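Local coordinates for protein dihydropteroate synthase (Clostridioides difficile, PDB 6PZ2) that catalyses a late step of folate synthesis, joining a pterin diphosphate to p-aminobenzoate to make dihydropteroate, at residues E101-W115 against V126-Q140. Residues are numbered along the deposited sequence; the frame is centred on the assembly and turned at random.
Sequences EEALKLGVTMVNDVW and VIGKYDAEVCIMHNQ. With PT1 (pteroic acid), chain K.
With chi1 of Asn139 at -166°, CG lies anti to the backbone N, which lays the amide over Trp115, ND2 above the ring face; Asn139 CB also sits over the six-membered ring, 4.0 Å from its centroid. ND2 also hydrogen-bonds to Val114 O (2.7 Å), close to its own amide plane, which helps fix the amide's rotation. Asn112, its CG likewise anti to N (chi1 180°), turns its amide to pteroic acid: OD1 accepts from ligand N11 at 2.8 Å while ND2 donates to N9. On the same sheet face, Cys135 CB packs 3.6 Å from Asn112 OD1. Val114 CG1 and Met137 SD share one face of the pterin, with Met137 CE against Val114 CB. Backbone hydrogen bonds of the parallel pairing run from Glu133 N to Thr109 O through to a weak one, Met137 N to Asp113 O. At the other end, Leu104 CB lies over the Tyr130 ring, and Glu101 OE2 meets that ring's edge and forms a salt bridge with Lys129 NZ (3.0 Å). Strands 110-113 and 133-137, linked through helix 123-129 as a beta-alpha-beta unit of the TIM barrel, lie between strands 90-93 and 174-177, with helix 97-105 packed outside against helix 123-129.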
# COMPACT_ATOMS: atom_id res chain seq x y z
N GLU A 101 -17.27 -11.59 29.37
CA GLU A 101 -17.99 -11.04 30.52
C GLU A 101 -17.04 -10.38 31.52
O GLU A 101 -17.27 -9.23 31.92
CB GLU A 101 -18.79 -12.10 31.27
CG GLU A 101 -19.50 -11.50 32.47
CD GLU A 101 -20.93 -11.96 32.64
OE1 GLU A 101 -21.21 -13.17 32.42
OE2 GLU A 101 -21.76 -11.09 32.97
N GLU A 102 -16.02 -11.12 31.97
CA GLU A 102 -15.06 -10.55 32.94
C GLU A 102 -14.37 -9.32 32.36
O GLU A 102 -14.21 -8.29 33.05
CB GLU A 102 -14.01 -11.58 33.39
CG GLU A 102 -14.52 -12.61 34.39
CD GLU A 102 -15.54 -12.10 35.40
OE1 GLU A 102 -16.76 -12.49 35.31
OE2 GLU A 102 -15.14 -11.25 36.24
N ALA A 103 -13.98 -9.42 31.09
CA ALA A 103 -13.28 -8.31 30.44
C ALA A 103 -14.20 -7.09 30.41
O ALA A 103 -13.74 -5.94 30.59
CB ALA A 103 -12.85 -8.69 29.03
N LEU A 104 -15.47 -7.34 30.11
CA LEU A 104 -16.40 -6.22 29.96
C LEU A 104 -16.71 -5.61 31.33
O LEU A 104 -16.85 -4.39 31.44
CB LEU A 104 -17.67 -6.73 29.27
CG LEU A 104 -17.54 -6.93 27.76
CD1 LEU A 104 -18.75 -7.67 27.22
CD2 LEU A 104 -17.39 -5.59 27.07
N LYS A 105 -16.78 -6.43 32.38
CA LYS A 105 -16.93 -5.85 33.72
C LYS A 105 -15.75 -4.93 34.04
O LYS A 105 -15.93 -3.91 34.69
CB LYS A 105 -17.00 -6.91 34.82
CG LYS A 105 -18.28 -7.73 34.88
CD LYS A 105 -18.12 -8.88 35.86
CE LYS A 105 -19.28 -9.84 35.85
NZ LYS A 105 -19.00 -11.05 36.67
N LEU A 106 -14.54 -5.25 33.59
CA LEU A 106 -13.37 -4.38 33.85
C LEU A 106 -13.28 -3.19 32.88
O LEU A 106 -12.31 -2.45 32.98
CB LEU A 106 -12.10 -5.21 33.75
CG LEU A 106 -11.95 -6.29 34.82
CD1 LEU A 106 -10.81 -7.24 34.49
CD2 LEU A 106 -11.72 -5.65 36.19
N GLY A 107 -14.22 -2.98 31.96
CA GLY A 107 -14.21 -1.73 31.16
C GLY A 107 -13.63 -1.88 29.76
O GLY A 107 -13.46 -0.91 29.04
N VAL A 108 -13.31 -3.09 29.31
CA VAL A 108 -13.10 -3.33 27.89
C VAL A 108 -14.29 -2.81 27.08
O VAL A 108 -15.43 -2.96 27.49
CB VAL A 108 -12.87 -4.84 27.71
CG1 VAL A 108 -13.20 -5.36 26.34
CG2 VAL A 108 -11.46 -5.20 28.12
N THR A 109 -14.03 -2.28 25.89
CA THR A 109 -15.05 -1.65 25.03
C THR A 109 -15.66 -2.61 24.01
O THR A 109 -16.82 -2.48 23.71
CB THR A 109 -14.45 -0.46 24.27
OG1 THR A 109 -13.88 0.39 25.26
CG2 THR A 109 -15.46 0.29 23.44
N MET A 110 -14.92 -3.56 23.46
CA MET A 110 -15.40 -4.31 22.32
C MET A 110 -15.02 -5.78 22.51
O MET A 110 -13.98 -6.07 23.07
CB MET A 110 -14.72 -3.81 21.04
CG MET A 110 -14.81 -4.76 19.84
SD MET A 110 -14.00 -4.13 18.31
CE MET A 110 -15.19 -2.90 17.79
N VAL A 111 -15.88 -6.70 22.10
CA VAL A 111 -15.52 -8.09 22.05
C VAL A 111 -15.21 -8.38 20.58
O VAL A 111 -16.02 -8.16 19.71
CB VAL A 111 -16.65 -8.99 22.59
CG1 VAL A 111 -16.33 -10.46 22.40
CG2 VAL A 111 -16.97 -8.70 24.05
N ASN A 112 -14.04 -8.91 20.35
CA ASN A 112 -13.62 -9.35 19.08
C ASN A 112 -13.80 -10.87 19.01
O ASN A 112 -12.90 -11.60 19.41
CB ASN A 112 -12.17 -8.93 18.85
CG ASN A 112 -11.64 -9.37 17.50
OD1 ASN A 112 -12.44 -9.58 16.60
ND2 ASN A 112 -10.32 -9.51 17.36
N ASP A 113 -14.88 -11.32 18.41
CA ASP A 113 -15.18 -12.76 18.40
C ASP A 113 -14.84 -13.40 17.06
O ASP A 113 -15.59 -13.24 16.11
CB ASP A 113 -16.67 -12.98 18.67
CG ASP A 113 -17.07 -14.44 18.85
OD1 ASP A 113 -16.24 -15.32 18.57
OD2 ASP A 113 -18.20 -14.66 19.32
N VAL A 114 -13.80 -14.22 17.02
CA VAL A 114 -13.36 -14.86 15.77
C VAL A 114 -14.24 -16.05 15.40
O VAL A 114 -13.91 -16.73 14.43
CB VAL A 114 -11.89 -15.31 15.81
CG1 VAL A 114 -10.94 -14.14 16.05
CG2 VAL A 114 -11.66 -16.43 16.82
N TRP A 115 -15.32 -16.30 16.13
CA TRP A 115 -16.35 -17.25 15.67
C TRP A 115 -17.70 -16.56 15.45
O TRP A 115 -18.69 -17.20 15.13
CB TRP A 115 -16.46 -18.41 16.66
CG TRP A 115 -15.44 -19.45 16.36
CD1 TRP A 115 -14.27 -19.70 17.01
CD2 TRP A 115 -15.48 -20.34 15.25
NE1 TRP A 115 -13.59 -20.72 16.39
CE2 TRP A 115 -14.31 -21.13 15.30
CE3 TRP A 115 -16.41 -20.55 14.22
CZ2 TRP A 115 -14.03 -22.10 14.34
CZ3 TRP A 115 -16.15 -21.54 13.30
CH2 TRP A 115 -14.98 -22.30 13.36
N VAL A 126 -24.19 -11.82 26.53
CA VAL A 126 -23.14 -11.05 27.24
C VAL A 126 -22.93 -9.70 26.56
O VAL A 126 -22.88 -8.65 27.22
CB VAL A 126 -21.82 -11.83 27.36
CG1 VAL A 126 -20.68 -10.91 27.79
CG2 VAL A 126 -21.95 -13.01 28.30
N ILE A 127 -22.89 -9.69 25.23
CA ILE A 127 -22.61 -8.42 24.54
C ILE A 127 -23.75 -7.43 24.79
O ILE A 127 -23.51 -6.22 25.04
CB ILE A 127 -22.32 -8.65 23.04
CG1 ILE A 127 -20.91 -9.23 22.87
CG2 ILE A 127 -22.50 -7.37 22.23
CD1 ILE A 127 -20.79 -10.21 21.75
N GLY A 128 -24.97 -7.97 24.69
CA GLY A 128 -26.19 -7.18 24.93
C GLY A 128 -26.22 -6.64 26.35
O GLY A 128 -26.43 -5.44 26.57
N LYS A 129 -25.96 -7.54 27.28
CA LYS A 129 -25.96 -7.24 28.71
C LYS A 129 -25.05 -6.06 29.04
O LYS A 129 -25.43 -5.27 29.89
CB LYS A 129 -25.52 -8.49 29.46
CG LYS A 129 -25.27 -8.38 30.96
CD LYS A 129 -25.01 -9.79 31.50
CE LYS A 129 -24.91 -9.90 33.01
NZ LYS A 129 -24.74 -11.33 33.39
N TYR A 130 -23.86 -5.94 28.43
CA TYR A 130 -22.96 -4.87 28.81
C TYR A 130 -23.06 -3.73 27.80
O TYR A 130 -22.33 -2.76 27.90
CB TYR A 130 -21.53 -5.38 29.02
CG TYR A 130 -21.41 -6.27 30.22
CD1 TYR A 130 -21.21 -5.76 31.50
CD2 TYR A 130 -21.56 -7.64 30.09
CE1 TYR A 130 -21.13 -6.59 32.60
CE2 TYR A 130 -21.49 -8.49 31.18
CZ TYR A 130 -21.31 -7.96 32.44
OH TYR A 130 -21.29 -8.82 33.50
N ASP A 131 -23.93 -3.85 26.81
CA ASP A 131 -23.99 -2.83 25.78
C ASP A 131 -22.63 -2.71 25.10
O ASP A 131 -22.16 -1.60 24.84
CB ASP A 131 -24.31 -1.46 26.36
CG ASP A 131 -25.80 -1.20 26.30
OD1 ASP A 131 -26.33 -0.97 25.18
OD2 ASP A 131 -26.40 -1.30 27.37
N ALA A 132 -22.00 -3.83 24.82
CA ALA A 132 -20.65 -3.76 24.27
C ALA A 132 -20.71 -3.59 22.74
O ALA A 132 -21.71 -3.88 22.07
CB ALA A 132 -19.93 -5.03 24.62
N GLU A 133 -19.58 -3.18 22.18
CA GLU A 133 -19.35 -3.28 20.76
C GLU A 133 -18.87 -4.70 20.49
O GLU A 133 -18.29 -5.30 21.39
CB GLU A 133 -18.30 -2.27 20.31
CG GLU A 133 -18.35 -1.05 21.19
CD GLU A 133 -18.52 0.20 20.39
OE1 GLU A 133 -19.67 0.60 20.17
OE2 GLU A 133 -17.48 0.72 19.95
N VAL A 134 -19.18 -5.20 19.31
CA VAL A 134 -18.71 -6.51 18.92
C VAL A 134 -18.23 -6.47 17.46
O VAL A 134 -18.85 -5.89 16.56
CB VAL A 134 -19.79 -7.57 19.15
CG1 VAL A 134 -21.12 -7.22 18.50
CG2 VAL A 134 -19.35 -8.96 18.69
N CYS A 135 -17.13 -7.18 17.25
CA CYS A 135 -16.71 -7.54 15.94
C CYS A 135 -17.13 -8.99 15.69
O CYS A 135 -16.64 -9.91 16.32
CB CYS A 135 -15.21 -7.39 15.76
SG CYS A 135 -14.62 -7.87 14.11
N ILE A 136 -17.96 -9.14 14.67
CA ILE A 136 -18.43 -10.43 14.22
C ILE A 136 -17.61 -10.85 13.02
O ILE A 136 -17.78 -10.33 11.93
CB ILE A 136 -19.92 -10.37 13.83
CG1 ILE A 136 -20.80 -9.91 14.98
CG2 ILE A 136 -20.37 -11.71 13.27
CD1 ILE A 136 -22.27 -9.84 14.64
N MET A 137 -16.79 -11.85 13.21
CA MET A 137 -15.90 -12.29 12.20
C MET A 137 -16.42 -13.59 11.58
O MET A 137 -16.87 -14.46 12.31
CB MET A 137 -14.51 -12.52 12.77
CG MET A 137 -13.45 -12.66 11.68
SD MET A 137 -11.87 -13.31 12.23
CE MET A 137 -12.19 -15.07 12.13
N HIS A 138 -16.33 -13.71 10.27
CA HIS A 138 -16.69 -14.91 9.54
C HIS A 138 -15.64 -15.99 9.81
O HIS A 138 -14.45 -15.73 9.69
CB HIS A 138 -16.79 -14.67 8.03
CG HIS A 138 -17.00 -15.94 7.27
ND1 HIS A 138 -15.96 -16.64 6.68
CD2 HIS A 138 -18.11 -16.67 7.09
CE1 HIS A 138 -16.45 -17.74 6.14
NE2 HIS A 138 -17.77 -17.78 6.38
N ASN A 139 -16.07 -17.23 10.06
CA ASN A 139 -15.11 -18.32 10.29
C ASN A 139 -15.83 -19.64 10.01
O ASN A 139 -17.02 -19.68 10.16
CB ASN A 139 -14.64 -18.32 11.75
CG ASN A 139 -13.43 -19.18 12.05
OD1 ASN A 139 -12.96 -19.95 11.21
ND2 ASN A 139 -12.88 -18.98 13.24
N GLN A 140 -15.11 -20.69 9.65
CA GLN A 140 -15.70 -22.00 9.53
C GLN A 140 -14.55 -23.01 9.57
O GLN A 140 -13.36 -22.64 9.39
CB GLN A 140 -16.52 -22.17 8.25
CG GLN A 140 -15.67 -22.22 6.97
CD GLN A 140 -16.43 -22.55 5.70
OE1 GLN A 140 -17.60 -22.22 5.56
NE2 GLN A 140 -15.74 -23.22 4.78
C2 PT1 K . -8.74 -11.20 12.15
C3 PT1 K . -7.97 -11.90 13.17
C5 PT1 K . -8.45 -11.69 14.53
N6 PT1 K . -6.88 -12.68 12.94
C7 PT1 K . -10.20 -10.33 13.75
N9 PT1 K . -9.54 -10.94 14.74
C10 PT1 K . -6.26 -13.29 13.96
N11 PT1 K . -11.27 -9.55 14.01
C12 PT1 K . -6.74 -13.13 15.26
C21 PT1 K . -2.46 -17.52 8.65
O22 PT1 K . -3.05 -18.01 7.66
O1 PT1 K . -8.41 -11.29 10.85
N4 PT1 K . -9.83 -10.47 12.46
N8 PT1 K . -7.79 -12.31 15.53
C13 PT1 K . -5.07 -14.18 13.68
N14 PT1 K . -5.52 -15.27 12.81
C15 PT1 K . -4.74 -15.83 11.87
C16 PT1 K . -3.35 -15.63 11.82
C17 PT1 K . -5.35 -16.57 10.87
C18 PT1 K . -2.61 -16.21 10.79
C19 PT1 K . -4.61 -17.15 9.84
C20 PT1 K . -3.24 -16.96 9.80
O23 PT1 K . -1.23 -17.46 8.64